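Local coordinates for ORF131 protein (Ralstonia metallidurans, PDB 2WTP), which binds copper and probably takes part in heavy-metal resistance, at residues V73-D76 against S77-V81; A82-G86 against E87-A91. All blocks are in the same frame, centred on the assembly; numbering follows the deposited sequence.

Contact 1 of 2, residues V73-D76 against S77-V81; sequences VNVD and SGETV
Glu79 reaches back to Asp76 with its CG anti to its own backbone N (chi1 -166°) and the rest of its chain extended, which carries the carboxylate across the mouth of a tight turn. There OE1 accepts a hydrogen bond from the backbone N of Asp76 at 2.8 Å, met nearly along the C-O axis. In the same approach Glu79 OE1 comes to 3.2 Å from Val75 CA, beside the root of that valine.

The turn itself is type II and runs from Asp76 to Glu79, closed by Glu79 N giving a 3.0 Å hydrogen bond to Asp76 O. Both backbone polar groups of Asp76 are therefore tied to Glu79, one by its main chain and one by its side chain, and the span of an extended glutamate lets the carboxylate reach back to Asp76 N. Gly78 takes the third place of the turn with a positive phi of 82°, where a side chain would jam against the preceding carbonyl oxygen. Asp76 OD2 lies 4.2 Å from Glu79 OE1, a proximity of like charges that the salt bridge from Glu79 OE2 to Arg62 probably eases; OE2 is also hydrogen-bonded to Tyr72 of the second subunit. Next to the carboxylate, the branched valines suit a buried site: Val75 CG1 and Val81 CG2 meet at 4.0 Å.

The side chain of Ser77 points away from strand 72-76, and its OG bonds to Asp123 O and Met97 N, which moors the turn to its surroundings. Val75 pairs through its backbone with Tyr121 and Asp123, placing strand 72-76 beside strand 119-123, while Val81 leans on Ile64 of strand 63-65. The turn thus carries the chain from the three-stranded sheet into strand 80-85 of the four-stranded one.

Contact 2 of 2, residues A82-G86 against E87-A91; sequences AFRAG and EKIVA
Glu87, beside Gly86 in the turn, bends its chain at chi2 (-60°) and thereby brings OE1 to the edge of the Arg84 guanidinium. In the Arg84 conformer given, one of two, the charged groups are placed as a salt-bridge pair, but the modelled separation of Glu87 OE1 and Arg84 NH2 is implausibly short, so the detail is doubtful. A water oxygen lies 2.8 Å from Glu87 O, to which it donates; in this Arg84 conformer it also accepts from NH2.

Lys88 closes the turn: its N bonds to Ala85 O at 2.9 Å, and its O receives Ala85 N at 2.8 Å. Its long side chain leads away from the turn, as suits an exposed lysine. Ile89 follows as the non-hydrogen-bonded partner of Arg84. Its CG2 packs soundly on Ala82 CB at 3.7 Å, whereas the contact of its other branch with the guanidinium is uncertain, resting on the same Arg84 conformer. Val90 pairs with Phe83 through Val90 N to Phe83 O at 2.9 Å and the reciprocal Phe83 N to Val90 O at 2.8 Å. Val90 O also lies at the edge of the Phe83 ring, whose bulk is buried against Met109, Leu112 and Ile64. Ala91 ends the run opposite Ala82, where two small methyls, CB to CB 4.1 Å, fit a close approach of the backbones.

Gly86, with its positive phi of 60°, occupies the first inner position of a type II' turn. Together with the alternating antiparallel pairs, this defines a tight two-residue β-hairpin joining strands 80-85 and 88-94.

Contacts 1 and 2 follow one another along the chain and share strand 80-85: the type II turn of 73-81 delivers the chain into it, and the type II' turn of 82-91 returns it as strand 88-94. Their centres are about 15 Å apart, yet they touch. Within the hairpin's own sheet, Val81 O packs on Ala91 CB at 3.6 Å. Separately, Val73 CG2, in the conformer given, approaches Phe83 CE1 at 4.2 Å, an apolar meeting of strand 72-76, of the three-stranded sheet, with the four-stranded one. Contact 1 also reaches the second subunit, through Asn74 and Glu79, whereas no other chain of the assembly touches the segments of contact 2.

Contact 1 of 2, residues V73-D76 against S77-V81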
loop_
_atom_site.group_PDB
_atom_site.type_symbol
_atom_site.label_atom_id
_atom_site.label_comp_id
_atom_site.label_asym_id
_atom_site.label_seq_id
_atom_site.Cartn_x
_atom_site.Cartn_y
_atom_site.Cartn_z
ATOM N N VAL A 73 2.546 3.771 -2.877
ATOM C CA VAL A 73 1.764 2.675 -2.281
ATOM C C VAL A 73 2.447 1.391 -2.642
ATOM O O VAL A 73 3.239 1.329 -3.573
ATOM C CB VAL A 73 0.331 2.579 -2.804
ATOM C CG1 VAL A 73 -0.471 3.807 -2.374
ATOM C CG2 VAL A 73 0.295 2.504 -4.291
ATOM N N ASN A 74 2.230 0.323 -1.862
ATOM C CA ASN A 74 2.771 -1.012 -2.158
ATOM C C ASN A 74 1.699 -1.933 -2.648
ATOM O O ASN A 74 0.664 -2.023 -2.003
ATOM C CB ASN A 74 3.375 -1.639 -0.875
ATOM C CG ASN A 74 4.613 -0.992 -0.388
ATOM O OD1 ASN A 74 5.365 -0.324 -1.063
ATOM N ND2 ASN A 74 4.866 -1.173 0.908
ATOM N N VAL A 75 1.948 -2.609 -3.764
ATOM C CA VAL A 75 0.998 -3.650 -4.263
ATOM C C VAL A 75 1.781 -4.889 -4.534
ATOM O O VAL A 75 3.013 -4.944 -4.680
ATOM C CB VAL A 75 0.308 -3.182 -5.555
ATOM C CG1 VAL A 75 -0.428 -1.818 -5.289
ATOM C CG2 VAL A 75 1.297 -3.049 -6.770
ATOM N N ASP A 76 1.040 -5.995 -4.555
ATOM C CA ASP A 76 1.626 -7.260 -4.932
ATOM C C ASP A 76 1.522 -7.490 -6.446
ATOM O O ASP A 76 0.598 -7.054 -7.118
ATOM C CB ASP A 76 0.844 -8.400 -4.256
ATOM C CG ASP A 76 1.057 -8.459 -2.746
ATOM O OD1 ASP A 76 2.167 -8.108 -2.262
ATOM O OD2 ASP A 76 0.043 -8.779 -2.060
ATOM N N SER A 77 2.505 -8.260 -6.912
ATOM C CA SER A 77 2.334 -8.821 -8.299
ATOM C C SER A 77 0.972 -9.506 -8.360
ATOM O O SER A 77 0.609 -10.316 -7.483
ATOM C CB SER A 77 3.386 -9.872 -8.532
ATOM O OG SER A 77 4.645 -9.309 -8.902
ATOM N N GLY A 78 0.212 -9.271 -9.430
ATOM C CA GLY A 78 -1.084 -9.917 -9.589
ATOM C C GLY A 78 -2.241 -9.298 -8.856
ATOM O O GLY A 78 -3.361 -9.720 -9.012
ATOM N N GLU A 79 -1.948 -8.339 -7.973
ATOM C CA GLU A 79 -3.090 -7.741 -7.213
ATOM C C GLU A 79 -3.962 -6.874 -8.069
ATOM O O GLU A 79 -3.413 -6.179 -9.000
ATOM C CB GLU A 79 -2.476 -6.883 -6.104
ATOM C CG GLU A 79 -3.471 -6.420 -4.958
ATOM C CD GLU A 79 -2.817 -5.533 -3.854
ATOM O OE1 GLU A 79 -1.629 -5.348 -3.855
ATOM O OE2 GLU A 79 -3.601 -4.997 -3.035
ATOM N N THR A 80 -5.273 -6.865 -7.855
ATOM C CA THR A 80 -6.171 -5.988 -8.583
ATOM C C THR A 80 -6.624 -4.931 -7.574
ATOM O O THR A 80 -7.205 -5.219 -6.541
ATOM C CB THR A 80 -7.413 -6.700 -9.157
ATOM O OG1 THR A 80 -6.955 -7.702 -10.077
ATOM C CG2 THR A 80 -8.288 -5.693 -9.928
ATOM N N VAL A 81 -6.297 -3.677 -7.884
ATOM C CA VAL A 81 -6.465 -2.522 -6.954
ATOM C C VAL A 81 -7.214 -1.467 -7.668
ATOM O O VAL A 81 -6.913 -1.166 -8.872
ATOM C CB VAL A 81 -5.056 -1.954 -6.554
ATOM C CG1 VAL A 81 -5.236 -0.800 -5.608
ATOM C CG2 VAL A 81 -4.211 -3.054 -5.858
#

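Contact 2 of 2, residues A82-G86 against E87-A91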
loop_
_atom_site.group_PDB
_atom_site.type_symbol
_atom_site.label_atom_id
_atom_site.label_comp_id
_atom_site.label_asym_id
_atom_site.label_seq_id
_atom_site.Cartn_x
_atom_site.Cartn_y
_atom_site.Cartn_z
ATOM N N ALA A 82 -8.165 -0.857 -6.986
ATOM C CA ALA A 82 -8.840 0.306 -7.558
ATOM C C ALA A 82 -8.322 1.556 -6.910
ATOM O O ALA A 82 -7.890 1.546 -5.715
ATOM C CB ALA A 82 -10.378 0.165 -7.311
ATOM N N PHE A 83 -8.167 2.594 -7.734
ATOM C CA PHE A 83 -7.659 3.864 -7.243
ATOM C C PHE A 83 -8.732 4.914 -7.415
ATOM O O PHE A 83 -9.371 4.981 -8.483
ATOM C CB PHE A 83 -6.441 4.255 -8.077
ATOM C CG PHE A 83 -5.234 3.333 -7.877
ATOM C CD1 PHE A 83 -4.308 3.581 -6.882
ATOM C CD2 PHE A 83 -5.112 2.149 -8.645
ATOM C CE1 PHE A 83 -3.174 2.713 -6.730
ATOM C CE2 PHE A 83 -4.046 1.288 -8.485
ATOM C CZ PHE A 83 -3.069 1.562 -7.499
ATOM N N ARG A 84 -8.927 5.700 -6.396
ATOM C CA ARG A 84 -10.037 6.678 -6.337
ATOM C C ARG A 84 -9.508 8.099 -6.266
ATOM O O ARG A 84 -8.651 8.381 -5.435
ATOM C CB ARG A 84 -10.891 6.354 -5.084
ATOM C CG ARG A 84 -11.845 7.498 -4.592
ATOM C CD ARG A 84 -13.050 6.997 -3.566
ATOM N NE ARG A 84 -14.379 7.443 -4.141
ATOM C CZ ARG A 84 -15.267 6.657 -4.703
ATOM N NH1 ARG A 84 -15.103 5.353 -4.634
ATOM N NH2 ARG A 84 -16.364 7.143 -5.287
ATOM N N ALA A 85 -10.068 8.975 -7.103
ATOM C CA ALA A 85 -9.891 10.428 -6.931
ATOM C C ALA A 85 -11.289 11.016 -6.930
ATOM O O ALA A 85 -11.995 10.936 -7.919
ATOM C CB ALA A 85 -9.096 10.988 -8.140
ATOM N N GLY A 86 -11.704 11.533 -5.780
ATOM C CA GLY A 86 -13.119 11.925 -5.614
ATOM C C GLY A 86 -14.065 10.745 -5.793
ATOM O O GLY A 86 -13.933 9.737 -5.104
ATOM N N GLU A 87 -14.917 10.763 -6.806
ATOM C CA GLU A 87 -15.724 9.591 -7.067
ATOM C C GLU A 87 -15.323 8.939 -8.350
ATOM O O GLU A 87 -15.954 7.968 -8.775
ATOM C CB GLU A 87 -17.248 9.958 -7.082
ATOM C CG GLU A 87 -17.679 10.692 -5.786
ATOM C CD GLU A 87 -17.458 9.869 -4.504
ATOM O OE1 GLU A 87 -17.575 8.614 -4.634
ATOM O OE2 GLU A 87 -17.111 10.427 -3.448
ATOM N N LYS A 88 -14.225 9.384 -8.949
ATOM C CA LYS A 88 -13.732 8.665 -10.123
ATOM C C LYS A 88 -12.827 7.496 -9.647
ATOM O O LYS A 88 -11.938 7.700 -8.820
ATOM C CB LYS A 88 -12.905 9.508 -11.016
ATOM C CG LYS A 88 -12.642 8.866 -12.319
ATOM C CD LYS A 88 -11.864 9.818 -13.147
ATOM C CE LYS A 88 -11.803 9.434 -14.639
ATOM N NZ LYS A 88 -12.217 8.051 -14.902
ATOM N N ILE A 89 -13.136 6.289 -10.118
ATOM C CA ILE A 89 -12.406 5.079 -9.729
ATOM C C ILE A 89 -11.876 4.418 -10.975
ATOM O O ILE A 89 -12.626 4.142 -11.963
ATOM C CB ILE A 89 -13.314 4.150 -8.866
ATOM C CG1 ILE A 89 -13.719 4.876 -7.603
ATOM C CG2 ILE A 89 -12.559 2.841 -8.614
ATOM C CD1 ILE A 89 -14.806 4.191 -6.804
ATOM N N VAL A 90 -10.582 4.091 -10.968
ATOM C CA VAL A 90 -9.956 3.351 -12.080
ATOM C C VAL A 90 -9.191 2.171 -11.466
ATOM O O VAL A 90 -8.403 2.391 -10.523
ATOM C CB VAL A 90 -9.002 4.256 -12.902
ATOM C CG1 VAL A 90 -8.307 3.459 -13.989
ATOM C CG2 VAL A 90 -9.827 5.400 -13.554
ATOM N N ALA A 91 -9.340 0.962 -11.993
ATOM C CA ALA A 91 -8.675 -0.220 -11.427
ATOM C C ALA A 91 -7.637 -0.844 -12.336
ATOM O O ALA A 91 -7.625 -0.566 -13.558
ATOM C CB ALA A 91 -9.749 -1.287 -11.095
HETATM O O HOH W 1 -17.862 6.501 -7.284
#